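Local coordinates for xylose isomerase domain protein (Alicyclobacillus acidocaldarius subsp. acidocaldarius, PDB 3U0H), which probably acts as an isomerase built on a xylose isomerase-like TIM barrel, although its substrate is not established, at residues 77-80 with 81-85; 119-122 with 123-127; 221-224 with 225-228. All coordinates share one frame; numbering follows the deposited sequence. Where two conformers were deposited one is given.

Contact 1. Residues 77-80 with 81-85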
loop_
_atom_site.group_PDB
_atom_site.type_symbol
_atom_site.label_atom_id
_atom_site.label_comp_id
_atom_site.label_asym_id
_atom_site.label_seq_id
_atom_site.Cartn_x
_atom_site.Cartn_y
_atom_site.Cartn_z
ATOM N N PRO A 77 13.298 -1.378 19.606
ATOM C CA PRO A 77 12.888 -2.731 19.999
ATOM C C PRO A 77 11.674 -2.712 20.954
ATOM O O PRO A 77 10.843 -3.590 20.870
ATOM C CB PRO A 77 14.123 -3.286 20.711
ATOM C CG PRO A 77 15.260 -2.365 20.342
ATOM C CD PRO A 77 14.609 -1.031 20.199
ATOM N N VAL A 78 11.575 -1.727 21.839
ATOM C CA VAL A 78 10.438 -1.679 22.776
ATOM C C VAL A 78 9.192 -1.253 22.012
ATOM O O VAL A 78 8.110 -1.826 22.198
ATOM C CB VAL A 78 10.733 -0.743 23.978
ATOM C CG1 VAL A 78 9.511 -0.582 24.894
ATOM C CG2 VAL A 78 11.988 -1.213 24.757
ATOM N N PHE A 79 9.350 -0.260 21.129
ATOM C CA PHE A 79 8.255 0.201 20.314
ATOM C C PHE A 79 7.694 -0.944 19.470
ATOM O O PHE A 79 6.488 -1.178 19.459
ATOM C CB PHE A 79 8.631 1.403 19.397
ATOM C CG PHE A 79 7.602 1.676 18.353
ATOM C CD1 PHE A 79 6.389 2.197 18.716
ATOM C CD2 PHE A 79 7.804 1.307 17.038
ATOM C CE1 PHE A 79 5.393 2.401 17.788
ATOM C CE2 PHE A 79 6.823 1.523 16.095
ATOM C CZ PHE A 79 5.607 2.089 16.480
ATOM N N LEU A 80 8.553 -1.635 18.748
ATOM C CA LEU A 80 8.060 -2.743 17.923
ATOM C C LEU A 80 7.320 -3.803 18.732
ATOM O O LEU A 80 6.315 -4.387 18.265
ATOM C CB LEU A 80 9.162 -3.391 17.093
ATOM C CG LEU A 80 9.705 -2.479 15.967
ATOM C CD1 LEU A 80 10.962 -3.066 15.280
ATOM C CD2 LEU A 80 8.629 -2.064 14.939
ATOM N N ARG A 81 7.786 -4.039 19.929
ATOM C CA ARG A 81 7.208 -5.025 20.816
ATOM C C ARG A 81 5.810 -4.574 21.222
ATOM O O ARG A 81 4.843 -5.297 21.142
ATOM C CB ARG A 81 8.139 -5.172 22.034
ATOM C CG ARG A 81 7.756 -6.227 23.074
ATOM C CD ARG A 81 8.807 -6.303 24.192
ATOM N NE ARG A 81 10.171 -6.260 23.650
ATOM C CZ ARG A 81 11.167 -5.533 24.164
ATOM N NH1 ARG A 81 10.985 -4.771 25.255
ATOM N NH2 ARG A 81 12.339 -5.553 23.562
ATOM N N GLU A 82 5.719 -3.329 21.661
ATOM C CA GLU A 82 4.419 -2.791 22.072
ATOM C C GLU A 82 3.448 -2.679 20.885
ATOM O O GLU A 82 2.203 -2.833 21.056
ATOM C CB GLU A 82 4.603 -1.457 22.780
ATOM C CG GLU A 82 5.421 -1.568 24.073
ATOM C CD GLU A 82 4.734 -2.487 25.061
ATOM O OE1 GLU A 82 3.503 -2.338 25.236
ATOM O OE2 GLU A 82 5.410 -3.396 25.623
ATOM N N LEU A 83 3.992 -2.503 19.674
ATOM C CA LEU A 83 3.153 -2.457 18.476
ATOM C C LEU A 83 2.559 -3.833 18.164
ATOM O O LEU A 83 1.418 -3.963 17.711
ATOM C CB LEU A 83 3.936 -1.910 17.287
ATOM C CG LEU A 83 3.171 -1.807 15.975
ATOM C CD1 LEU A 83 2.150 -0.680 16.058
ATOM C CD2 LEU A 83 4.182 -1.603 14.827
ATOM N N SER A 84 3.294 -4.868 18.491
ATOM C CA SER A 84 2.800 -6.223 18.282
ATOM C C SER A 84 1.707 -6.604 19.192
ATOM O O SER A 84 0.912 -7.489 18.895
ATOM C CB SER A 84 3.914 -7.218 18.484
ATOM O OG SER A 84 4.557 -7.310 17.230
ATOM N N LEU A 85 1.702 -5.973 20.339
ATOM C CA LEU A 85 0.720 -6.228 21.331
ATOM C C LEU A 85 -0.509 -5.355 21.107
ATOM O O LEU A 85 -1.522 -5.575 21.773
ATOM C CB LEU A 85 1.338 -5.982 22.710
ATOM C CG LEU A 85 2.479 -6.874 23.218
ATOM C CD1 LEU A 85 3.070 -6.370 24.562
ATOM C CD2 LEU A 85 2.022 -8.354 23.324
HETATM O O HOH W 1 6.185 -5.203 15.400
#
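Four residues apart, F79 and L83 leave the same face of helix 76-84, and with CG anti to the backbone N in both (chi1 167° and -180°) ring and branch come side by side. This is an i to i+4 pairing within an outer helix of the TIM barrel. L83 CB lies over one face of the F79 ring, and L83 CD2 stands 4.3 Å from F79 CE2. The backbone draws the same turn together: L83 N gives a hydrogen bond to F79 O at 2.8 Å, and E82 N does likewise to V78 O.

E82 CG, anti to the carbonyl carbon (chi1 -63°), comes 3.3 Å from V78 O; the bend at chi2 turns the carboxylate beyond it. That group has its partner outside this stretch, OE1 forming a salt bridge with R89 of the following helix. F79 and L83 meanwhile face helix 113-131, and L80 and S84 lie on the exposed side. There L80 O takes two hydrogen bonds, one from S84 N at 3.1 Å and one from a water at 3.0 Å; the same water is hydrogen-bonded to S84 OG at 3.2 Å, bridging the carbonyl and the hydroxyl one turn on.

Contact 2. Residues 119-122 with 123-127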
loop_
_atom_site.group_PDB
_atom_site.type_symbol
_atom_site.label_atom_id
_atom_site.label_comp_id
_atom_site.label_asym_id
_atom_site.label_seq_id
_atom_site.Cartn_x
_atom_site.Cartn_y
_atom_site.Cartn_z
ATOM N N GLN A 119 10.518 9.947 12.164
ATOM C CA GLN A 119 10.324 8.733 12.898
ATOM C C GLN A 119 8.875 8.712 13.410
ATOM O O GLN A 119 8.173 7.667 13.351
ATOM C CB GLN A 119 11.302 8.608 14.069
ATOM C CG GLN A 119 11.125 7.315 14.788
ATOM C CD GLN A 119 12.064 7.125 15.976
ATOM O OE1 GLN A 119 11.720 7.433 17.147
ATOM N NE2 GLN A 119 13.205 6.572 15.697
ATOM N N LEU A 120 8.448 9.835 13.949
ATOM C CA LEU A 120 7.111 9.873 14.495
ATOM C C LEU A 120 6.030 9.593 13.367
ATOM O O LEU A 120 5.076 8.851 13.585
ATOM C CB LEU A 120 6.883 11.181 15.262
ATOM C CG LEU A 120 5.518 11.308 15.918
ATOM C CD1 LEU A 120 5.411 10.350 17.068
ATOM C CD2 LEU A 120 5.241 12.746 16.373
ATOM N N ALA A 121 6.221 10.156 12.172
ATOM C CA ALA A 121 5.317 9.914 11.013
ATOM C C ALA A 121 5.256 8.422 10.746
ATOM O O ALA A 121 4.169 7.838 10.586
ATOM C CB ALA A 121 5.777 10.643 9.742
ATOM N N ARG A 122 6.403 7.784 10.740
ATOM C CA ARG A 122 6.455 6.368 10.358
ATOM C C ARG A 122 5.818 5.446 11.404
ATOM O O ARG A 122 5.229 4.442 11.078
ATOM C CB ARG A 122 7.892 5.952 10.050
ATOM C CG ARG A 122 8.057 4.474 9.688
ATOM C CD ARG A 122 8.395 3.603 10.892
ATOM N NE ARG A 122 9.590 3.996 11.662
ATOM C CZ ARG A 122 10.013 3.395 12.784
ATOM N NH1 ARG A 122 9.334 2.390 13.344
ATOM N NH2 ARG A 122 11.138 3.807 13.356
ATOM N N ARG A 123 5.966 5.769 12.671
ATOM C CA ARG A 123 5.445 4.911 13.755
ATOM C C ARG A 123 3.923 5.024 13.920
ATOM O O ARG A 123 3.253 4.069 14.290
ATOM C CB ARG A 123 6.132 5.286 15.080
ATOM C CG ARG A 123 7.573 4.838 15.180
ATOM C CD ARG A 123 8.194 5.188 16.519
ATOM N NE ARG A 123 9.495 4.581 16.722
ATOM C CZ ARG A 123 10.144 4.570 17.895
ATOM N NH1 ARG A 123 9.585 5.120 19.007
ATOM N NH2 ARG A 123 11.344 4.009 17.979
ATOM N N ILE A 124 3.413 6.216 13.694
ATOM C CA ILE A 124 1.981 6.490 13.704
ATOM C C ILE A 124 1.327 5.770 12.545
ATOM O O ILE A 124 0.233 5.234 12.694
ATOM C CB ILE A 124 1.675 8.018 13.641
ATOM C CG1 ILE A 124 2.148 8.697 14.960
ATOM C CG2 ILE A 124 0.174 8.259 13.455
ATOM C CD1 ILE A 124 1.929 10.203 15.096
ATOM N N ARG A 125 2.015 5.740 11.403
ATOM C CA ARG A 125 1.579 5.013 10.210
ATOM C C ARG A 125 1.479 3.523 10.557
ATOM O O ARG A 125 0.476 2.853 10.239
ATOM C CB ARG A 125 2.580 5.241 9.067
ATOM C CG ARG A 125 2.296 4.466 7.806
ATOM C CD ARG A 125 3.522 4.507 6.846
ATOM N NE ARG A 125 3.972 5.875 6.689
ATOM C CZ ARG A 125 5.212 6.333 6.476
ATOM N NH1 ARG A 125 6.243 5.540 6.325
ATOM N NH2 ARG A 125 5.373 7.672 6.414
ATOM N N GLN A 126 2.547 2.989 11.147
ATOM C CA GLN A 126 2.559 1.585 11.595
ATOM C C GLN A 126 1.401 1.324 12.577
ATOM O O GLN A 126 0.726 0.320 12.485
ATOM C CB GLN A 126 3.903 1.214 12.186
ATOM C CG GLN A 126 5.031 1.054 11.161
ATOM C CD GLN A 126 6.383 0.735 11.813
ATOM O OE1 GLN A 126 6.790 1.360 12.780
ATOM N NE2 GLN A 126 7.059 -0.243 11.291
ATOM N N VAL A 127 1.154 2.232 13.497
ATOM C CA VAL A 127 0.051 2.052 14.419
ATOM C C VAL A 127 -1.270 2.030 13.656
ATOM O O VAL A 127 -2.084 1.125 13.872
ATOM C CB VAL A 127 0.072 3.114 15.495
ATOM C CG1 VAL A 127 -1.243 3.174 16.297
ATOM C CG2 VAL A 127 1.247 2.850 16.438
#
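R122 NH1 serves two acceptors: it donates to Q126 OE1 at 2.8 Å, one helical turn ahead, and forms a salt bridge with E76 OE2. The bond to the glutamine is fairly straight (160° at the hydrogen) and lies close to the guanidinium plane, but it meets the amide well tilted from that group's own plane, the two planes standing almost perpendicular.

A double bend, at chi2 and chi3, carries the R122 guanidinium over R123, whose CG sits below one face, 3.5 Å from R122 NH1. R123 instead runs straight out, and its guanidinium stacks on the Q119 amide with the planes only 5° apart; Q119 OE1 lies over the centre, 3.4 Å from R123 CZ. The two arginines come close, R122 NH2 to R123 NE being 3.8 Å, yet E76 spans them, its OE1 pairing with R123 NH2, and the backbone oxygen of D74 binds R123 NH1. R122 NE turns to E167 of the second subunit. A leucine in place of R122 is likely to leave Q126 OE1 without its donor, E167 of the second subunit without this positive partner, and E76 with R123 alone of the pair.

On another side of the helix L120 CG packs against I124 CD1 at 3.8 Å, and both side chains press on F165. Helix 113-131 thus lies against helix 159-169 through L120, A121 and I124, and against helix 76-84 through R122, R123, Q126 and V127.

Contact 3. Residues 221-224 with 225-228. With PO4 (phosphate ion), chain C.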
loop_
_atom_site.group_PDB
_atom_site.type_symbol
_atom_site.label_atom_id
_atom_site.label_comp_id
_atom_site.label_asym_id
_atom_site.label_seq_id
_atom_site.Cartn_x
_atom_site.Cartn_y
_atom_site.Cartn_z
ATOM N N ARG A 221 -7.435 23.602 33.909
ATOM C CA ARG A 221 -8.678 23.774 33.184
ATOM C C ARG A 221 -9.923 23.836 34.099
ATOM O O ARG A 221 -9.899 23.529 35.283
ATOM C CB ARG A 221 -8.866 22.614 32.168
ATOM C CG ARG A 221 -7.646 22.247 31.286
ATOM C CD ARG A 221 -8.027 21.292 30.154
ATOM N NE ARG A 221 -6.865 20.973 29.361
ATOM C CZ ARG A 221 -6.872 20.147 28.319
ATOM N NH1 ARG A 221 -8.005 19.526 27.966
ATOM N NH2 ARG A 221 -5.752 19.956 27.629
ATOM N N LEU A 222 -11.031 24.253 33.517
ATOM C CA LEU A 222 -12.278 24.446 34.259
ATOM C C LEU A 222 -13.352 23.509 33.661
ATOM O O LEU A 222 -13.169 22.914 32.566
ATOM C CB LEU A 222 -12.693 25.899 34.147
ATOM C CG LEU A 222 -11.904 26.989 34.875
ATOM C CD1 LEU A 222 -12.690 28.298 34.824
ATOM C CD2 LEU A 222 -11.609 26.630 36.329
ATOM N N LEU A 223 -14.441 23.363 34.403
ATOM C CA LEU A 223 -15.578 22.584 33.975
ATOM C C LEU A 223 -16.227 23.242 32.807
ATOM O O LEU A 223 -16.388 24.466 32.831
ATOM C CB LEU A 223 -16.635 22.528 35.059
ATOM C CG LEU A 223 -16.201 21.952 36.401
ATOM C CD1 LEU A 223 -17.427 21.869 37.340
ATOM C CD2 LEU A 223 -15.514 20.603 36.169
ATOM N N PRO A 224 -16.671 22.439 31.812
ATOM C CA PRO A 224 -17.424 23.026 30.689
ATOM C C PRO A 224 -18.461 24.038 31.178
ATOM O O PRO A 224 -19.251 23.729 32.079
ATOM C CB PRO A 224 -18.122 21.827 30.073
ATOM C CG PRO A 224 -17.272 20.663 30.460
ATOM C CD PRO A 224 -16.781 20.971 31.832
ATOM N N GLY A 225 -18.420 25.247 30.623
ATOM C CA GLY A 225 -19.337 26.290 31.023
ATOM C C GLY A 225 -18.980 27.186 32.220
ATOM O O GLY A 225 -19.729 28.112 32.516
ATOM N N ASP A 226 -17.874 26.960 32.918
ATOM C CA ASP A 226 -17.458 27.948 33.953
ATOM C C ASP A 226 -16.524 29.069 33.406
ATOM O O ASP A 226 -16.089 29.931 34.129
ATOM C CB ASP A 226 -16.828 27.222 35.126
ATOM C CG ASP A 226 -17.830 26.360 35.904
ATOM O OD1 ASP A 226 -19.034 26.679 35.906
ATOM O OD2 ASP A 226 -17.406 25.367 36.548
ATOM N N GLY A 227 -16.296 29.111 32.096
ATOM C CA GLY A 227 -15.377 30.087 31.503
ATOM C C GLY A 227 -15.870 30.829 30.276
ATOM O O GLY A 227 -17.070 31.053 30.134
ATOM N N ARG A 228 -14.931 31.217 29.399
ATOM C CA ARG A 228 -15.251 32.080 28.238
ATOM C C ARG A 228 -15.132 31.422 26.843
ATOM O O ARG A 228 -15.375 32.091 25.864
ATOM C CB ARG A 228 -14.452 33.421 28.294
ATOM C CG ARG A 228 -12.926 33.359 28.063
ATOM C CD ARG A 228 -12.236 34.710 28.363
ATOM N NE ARG A 228 -12.655 35.767 27.443
ATOM C CZ ARG A 228 -12.269 35.886 26.163
ATOM N NH1 ARG A 228 -12.748 36.886 25.424
ATOM N NH2 ARG A 228 -11.426 35.028 25.584
HETATM P P PO4 C . -15.298 38.223 27.460
HETATM O O1 PO4 C . -15.152 39.052 26.193
HETATM O O2 PO4 C . -16.114 36.959 27.231
HETATM O O3 PO4 C . -13.941 37.737 27.895
HETATM O O4 PO4 C . -15.914 39.094 28.539
#
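The D226 carboxylate lies alongside L223, with OD2 3.3 Å from L223 CB, and the R228 guanidinium turns its edge to a phosphate ion whose P lies in its plane. R228 NE donates to phosphate O3, in a bond modelled so short that its exact length is doubtful; R228 NH1 makes two weak bonds, to phosphate O3 at 2.9 Å and, straighter, to O1 at 3.3 Å. The phosphate probably came from the crystallisation liquor. R228 CG sits between the backbone N and the carbonyl carbon (chi1 70°), and a bend at chi3 completes the route to the ion; NH2 is hydrogen-bonded to Y184 OH.

The backbone upstream reverses at a type II beta turn, closed by D226 N donating to L223 O at 2.9 Å along a nearly straight path (167°). P224 and G225 hold its two central positions. At the backbone angles of G225 a side-chain carbon would collide with P224 O, which calls for glycine. Beside the turn, L222 CD1 lies 3.8 Å from D226 O. R271 ties the turn to helix 261-280, its NH1 reaching both D226 OD1, as a salt bridge, and P224 O.

This is a Pro-Gly type II turn in the long loop between strand 201-206 and helix 231-241, a beta-alpha loop on the side of the TIM barrel where enzymes of this fold generally carry their active sites.

Overall arrangement
Contacts 1 and 2 are i to i+4 contacts within adjoining outer helices, their centres 12 Å apart. They touch directly: F79 CE2 lies 3.5 Å from R123 CG, and L83 CD1 lies 3.7 Å from V127 CG2, F79 and L83 of 77-85 packing on 119-127. Both are partly buried, but contact 1 relies on backbone bonds and hydrocarbon packing with an exposed outer side, whereas contact 2 is rich in arginines, two of which, R122 and R125, bind the second subunit. Contact 3 lies across the chain's centre, about 34 Å from contact 2 and 39 Å from contact 1 between centres. It is a surface loop without helix, shaped by a proline and a glycine.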